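Long-range contact in uncharacterized protein (PDB 6R1J), which is the AhlC component of the tripartite alpha-pore-forming toxin AHL, in its soluble form, and probably helps build the membrane pore: residues N29-V40 with A109-L120. The protein carries 3 engineered substitutions. Residues are numbered along the deposited sequence; the frame is centred on the assembly and turned at random.
Sequences NAVNIQQNVGEV and ANDRITQDNIAL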
loop_
_atom_site.group_PDB
_atom_site.type_symbol
_atom_site.label_atom_id
_atom_site.label_comp_id
_atom_site.label_asym_id
_atom_site.label_seq_id
_atom_site.Cartn_x
_atom_site.Cartn_y
_atom_site.Cartn_z
ATOM N N ASN A 29 -11.259 -17.798 -6.782
ATOM C CA ASN A 29 -9.972 -17.865 -6.030
ATOM C C ASN A 29 -10.144 -17.340 -4.593
ATOM O O ASN A 29 -9.406 -17.871 -3.733
ATOM C CB ASN A 29 -8.810 -17.182 -6.746
ATOM C CG ASN A 29 -8.456 -17.863 -8.053
ATOM O OD1 ASN A 29 -7.867 -18.936 -8.069
ATOM N ND2 ASN A 29 -8.800 -17.224 -9.139
ATOM N N ALA A 30 -11.017 -16.354 -4.348
ATOM C CA ALA A 30 -11.317 -15.799 -3.006
ATOM C C ALA A 30 -12.070 -16.857 -2.197
ATOM O O ALA A 30 -11.741 -17.111 -1.029
ATOM C CB ALA A 30 -12.108 -14.540 -3.128
ATOM N N VAL A 31 -13.040 -17.516 -2.824
ATOM C CA VAL A 31 -13.774 -18.627 -2.170
ATOM C C VAL A 31 -12.801 -19.772 -1.866
ATOM O O VAL A 31 -12.953 -20.390 -0.805
ATOM C CB VAL A 31 -14.982 -19.081 -3.012
ATOM C CG1 VAL A 31 -15.683 -20.243 -2.340
ATOM C CG2 VAL A 31 -15.954 -17.944 -3.202
ATOM N N ASN A 32 -11.832 -20.065 -2.732
ATOM C CA ASN A 32 -10.793 -21.081 -2.470
ATOM C C ASN A 32 -10.072 -20.777 -1.144
ATOM O O ASN A 32 -9.933 -21.674 -0.322
ATOM C CB ASN A 32 -9.768 -21.149 -3.585
ATOM C CG ASN A 32 -10.315 -21.713 -4.888
ATOM O OD1 ASN A 32 -11.471 -22.139 -4.955
ATOM N ND2 ASN A 32 -9.501 -21.645 -5.926
ATOM N N ILE A 33 -9.679 -19.526 -0.927
ATOM C CA ILE A 33 -8.922 -19.114 0.301
ATOM C C ILE A 33 -9.863 -19.191 1.499
ATOM O O ILE A 33 -9.411 -19.629 2.579
ATOM C CB ILE A 33 -8.357 -17.687 0.117
ATOM C CG1 ILE A 33 -7.355 -17.661 -1.018
ATOM C CG2 ILE A 33 -7.754 -17.169 1.411
ATOM C CD1 ILE A 33 -6.923 -16.276 -1.457
ATOM N N GLN A 34 -11.092 -18.696 1.352
ATOM C CA GLN A 34 -12.107 -18.697 2.448
ATOM C C GLN A 34 -12.273 -20.132 2.952
ATOM O O GLN A 34 -12.311 -20.359 4.199
ATOM C CB GLN A 34 -13.459 -18.138 1.991
ATOM C CG GLN A 34 -13.471 -16.617 1.801
ATOM C CD GLN A 34 -14.831 -16.060 1.452
ATOM O OE1 GLN A 34 -15.555 -16.671 0.679
ATOM N NE2 GLN A 34 -15.207 -14.912 2.015
ATOM N N GLN A 35 -12.354 -21.089 2.039
ATOM C CA GLN A 35 -12.561 -22.505 2.439
ATOM C C GLN A 35 -11.283 -23.017 3.121
ATOM O O GLN A 35 -11.390 -23.719 4.101
ATOM C CB GLN A 35 -12.935 -23.343 1.223
ATOM C CG GLN A 35 -14.334 -23.001 0.723
ATOM C CD GLN A 35 -15.368 -23.478 1.711
ATOM O OE1 GLN A 35 -15.335 -24.635 2.148
ATOM N NE2 GLN A 35 -16.259 -22.572 2.078
ATOM N N ASN A 36 -10.130 -22.769 2.516
ATOM C CA ASN A 36 -8.800 -23.170 3.031
ATOM C C ASN A 36 -8.619 -22.627 4.458
ATOM O O ASN A 36 -8.350 -23.424 5.347
ATOM C CB ASN A 36 -7.717 -22.664 2.079
ATOM C CG ASN A 36 -6.320 -23.108 2.427
ATOM O OD1 ASN A 36 -6.099 -23.679 3.491
ATOM N ND2 ASN A 36 -5.400 -22.921 1.488
ATOM N N VAL A 37 -8.764 -21.319 4.671
ATOM C CA VAL A 37 -8.505 -20.729 6.016
ATOM C C VAL A 37 -9.523 -21.277 7.014
ATOM O O VAL A 37 -9.171 -21.439 8.192
ATOM C CB VAL A 37 -8.468 -19.197 6.026
ATOM C CG1 VAL A 37 -7.336 -18.715 5.142
ATOM C CG2 VAL A 37 -9.771 -18.520 5.697
ATOM N N GLY A 38 -10.764 -21.484 6.598
ATOM C CA GLY A 38 -11.753 -22.118 7.480
ATOM C C GLY A 38 -11.257 -23.460 7.987
ATOM O O GLY A 38 -11.389 -23.708 9.209
ATOM N N GLU A 39 -10.724 -24.292 7.089
ATOM C CA GLU A 39 -10.186 -25.641 7.407
ATOM C C GLU A 39 -8.921 -25.504 8.267
ATOM O O GLU A 39 -8.674 -26.373 9.088
ATOM C CB GLU A 39 -9.816 -26.418 6.144
ATOM C CG GLU A 39 -10.993 -26.810 5.264
ATOM C CD GLU A 39 -10.606 -27.160 3.827
ATOM O OE1 GLU A 39 -9.402 -27.015 3.450
ATOM O OE2 GLU A 39 -11.507 -27.572 3.059
ATOM N N VAL A 40 -8.090 -24.494 8.028
ATOM C CA VAL A 40 -6.852 -24.282 8.839
ATOM C C VAL A 40 -7.264 -23.987 10.278
ATOM O O VAL A 40 -6.685 -24.586 11.173
ATOM C CB VAL A 40 -5.971 -23.161 8.261
ATOM C CG1 VAL A 40 -4.870 -22.754 9.206
ATOM C CG2 VAL A 40 -5.350 -23.611 6.966
ATOM N N ALA A 109 -1.215 -26.015 2.935
ATOM C CA ALA A 109 -2.329 -25.063 3.019
ATOM C C ALA A 109 -1.829 -23.658 2.638
ATOM O O ALA A 109 -2.565 -22.920 1.922
ATOM C CB ALA A 109 -2.932 -25.074 4.405
ATOM N N ASN A 110 -0.678 -23.258 3.186
ATOM C CA ASN A 110 -0.159 -21.880 2.976
ATOM C C ASN A 110 0.183 -21.698 1.488
ATOM O O ASN A 110 -0.096 -20.638 0.930
ATOM C CB ASN A 110 1.055 -21.585 3.855
ATOM C CG ASN A 110 1.370 -20.109 3.922
ATOM O OD1 ASN A 110 0.478 -19.269 4.068
ATOM N ND2 ASN A 110 2.644 -19.798 3.829
ATOM N N ASP A 111 0.804 -22.685 0.870
ATOM C CA ASP A 111 1.184 -22.602 -0.572
ATOM C C ASP A 111 -0.061 -22.405 -1.458
ATOM O O ASP A 111 0.057 -21.686 -2.459
ATOM C CB ASP A 111 1.989 -23.832 -0.993
ATOM C CG ASP A 111 3.389 -23.864 -0.396
ATOM O OD1 ASP A 111 3.802 -22.858 0.230
ATOM O OD2 ASP A 111 4.018 -24.890 -0.518
ATOM N N ARG A 112 -1.198 -23.008 -1.105
ATOM C CA ARG A 112 -2.476 -22.866 -1.858
ATOM C C ARG A 112 -2.967 -21.436 -1.659
ATOM O O ARG A 112 -3.470 -20.828 -2.626
ATOM C CB ARG A 112 -3.515 -23.932 -1.477
ATOM C CG ARG A 112 -3.194 -25.332 -1.986
ATOM C CD ARG A 112 -4.400 -26.259 -1.926
ATOM N NE ARG A 112 -5.153 -26.155 -0.664
ATOM C CZ ARG A 112 -4.866 -26.869 0.436
ATOM N NH1 ARG A 112 -3.850 -27.711 0.439
ATOM N NH2 ARG A 112 -5.588 -26.745 1.535
ATOM N N ILE A 113 -2.807 -20.875 -0.466
ATOM C CA ILE A 113 -3.172 -19.456 -0.247
ATOM C C ILE A 113 -2.341 -18.592 -1.191
ATOM O O ILE A 113 -2.935 -17.744 -1.868
ATOM C CB ILE A 113 -3.003 -18.984 1.226
ATOM C CG1 ILE A 113 -3.838 -19.849 2.165
ATOM C CG2 ILE A 113 -3.381 -17.525 1.260
ATOM C CD1 ILE A 113 -3.875 -19.380 3.610
ATOM N N THR A 114 -1.040 -18.780 -1.232
ATOM C CA THR A 114 -0.148 -17.954 -2.100
ATOM C C THR A 114 -0.577 -18.056 -3.583
ATOM O O THR A 114 -0.657 -17.033 -4.269
ATOM C CB THR A 114 1.282 -18.474 -2.040
ATOM O OG1 THR A 114 1.670 -18.516 -0.676
ATOM C CG2 THR A 114 2.256 -17.661 -2.862
ATOM N N GLN A 115 -0.862 -19.256 -4.073
ATOM C CA GLN A 115 -1.313 -19.442 -5.495
ATOM C C GLN A 115 -2.647 -18.726 -5.728
ATOM O O GLN A 115 -2.780 -17.962 -6.735
ATOM C CB GLN A 115 -1.268 -20.937 -5.868
ATOM C CG GLN A 115 0.153 -21.497 -5.855
ATOM C CD GLN A 115 1.042 -20.842 -6.888
ATOM O OE1 GLN A 115 0.606 -20.546 -7.994
ATOM N NE2 GLN A 115 2.303 -20.608 -6.551
ATOM N N ASP A 116 -3.620 -18.846 -4.822
ATOM C CA ASP A 116 -4.906 -18.145 -4.968
ATOM C C ASP A 116 -4.663 -16.629 -4.901
ATOM O O ASP A 116 -5.320 -15.854 -5.636
ATOM C CB ASP A 116 -5.936 -18.681 -3.977
ATOM C CG ASP A 116 -6.485 -20.057 -4.365
ATOM O OD1 ASP A 116 -6.759 -20.226 -5.572
ATOM O OD2 ASP A 116 -6.643 -20.934 -3.455
ATOM N N ASN A 117 -3.736 -16.180 -4.058
ATOM C CA ASN A 117 -3.435 -14.726 -3.975
ATOM C C ASN A 117 -2.900 -14.213 -5.316
ATOM O O ASN A 117 -3.382 -13.167 -5.762
ATOM C CB ASN A 117 -2.416 -14.407 -2.889
ATOM C CG ASN A 117 -3.074 -14.300 -1.529
ATOM O OD1 ASN A 117 -4.304 -14.302 -1.430
ATOM N ND2 ASN A 117 -2.277 -14.088 -0.493
ATOM N N ILE A 118 -1.905 -14.881 -5.865
ATOM C CA ILE A 118 -1.341 -14.523 -7.195
ATOM C C ILE A 118 -2.481 -14.493 -8.229
ATOM O O ILE A 118 -2.581 -13.500 -8.970
ATOM C CB ILE A 118 -0.198 -15.489 -7.525
ATOM C CG1 ILE A 118 0.949 -15.280 -6.538
ATOM C CG2 ILE A 118 0.271 -15.321 -8.958
ATOM C CD1 ILE A 118 2.011 -16.322 -6.611
ATOM N N ALA A 119 -3.346 -15.518 -8.271
ATOM C CA ALA A 119 -4.498 -15.595 -9.214
ATOM C C ALA A 119 -5.405 -14.379 -8.979
ATOM O O ALA A 119 -5.823 -13.749 -9.947
ATOM C CB ALA A 119 -5.251 -16.912 -9.068
ATOM N N LEU A 120 -5.697 -14.007 -7.728
ATOM C CA LEU A 120 -6.533 -12.808 -7.464
ATOM C C LEU A 120 -5.846 -11.522 -7.959
ATOM O O LEU A 120 -6.576 -10.656 -8.483
ATOM C CB LEU A 120 -6.847 -12.693 -5.975
ATOM C CG LEU A 120 -7.936 -13.630 -5.482
ATOM C CD1 LEU A 120 -8.091 -13.485 -3.969
ATOM C CD2 LEU A 120 -9.248 -13.366 -6.217
HETATM O O HOH W 1 -6.494 -21.440 -0.731
HETATM O O HOH W 2 -8.603 -26.096 1.232
#
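I33 of helix 28-70 fits as a knob into a hole on helix 78-157 formed by I113, D116, N117 and L120. Its CG1 branch, anti to the carbonyl carbon, runs past D116 in the opposite sense, with CG1 3.4 Å from D116 CB, and the extended chain carries CD1 on to L120 CD1 at 3.9 Å. The same methyl reaches the amide oxygen of N117, which is engaged by T204 of helix 163-236. Toward one end of the interface L120 spreads its two methyls against A30 and the CB of N29; toward the other, V37 CG1 meets I113 CD1 at 3.8 Å and V40 CG2 rests on the methyl of A109. V37 and V40 also touch helix 5-21.

Beside this apolar strip, N36 swings its amide across the interface, CG anti to the backbone N (chi1 -175°). Its ND2 donates to A109 O (2.9 Å), a carbonyl that also accepts from I113 N within its own helix, and to a water that in turn donates to D116 OD2. Two acceptors thus fix the rotation of this buried amide. D116 is gripped again farther out: N32 ND2 gives a nearly straight bond to D116 OD1 (3.1 Å, 171°), arriving from above the carboxylate plane, while N32 OD1 is held by Q28. At the solvent-exposed edge E39 and R112 are too far apart for a salt bridge; a second water lies between E39 OE1 and R112 NH2 and probably links them, although its approach to the carboxylate is unusually short.

The axes of the two segments approach to 9.0 Å and cross at -158°. With I33 as its single knob, this antiparallel pairing joins helix 28-70 to helix 78-157 in a long all-helical bundle, consistent with the soluble form of an alpha-pore-forming toxin subunit.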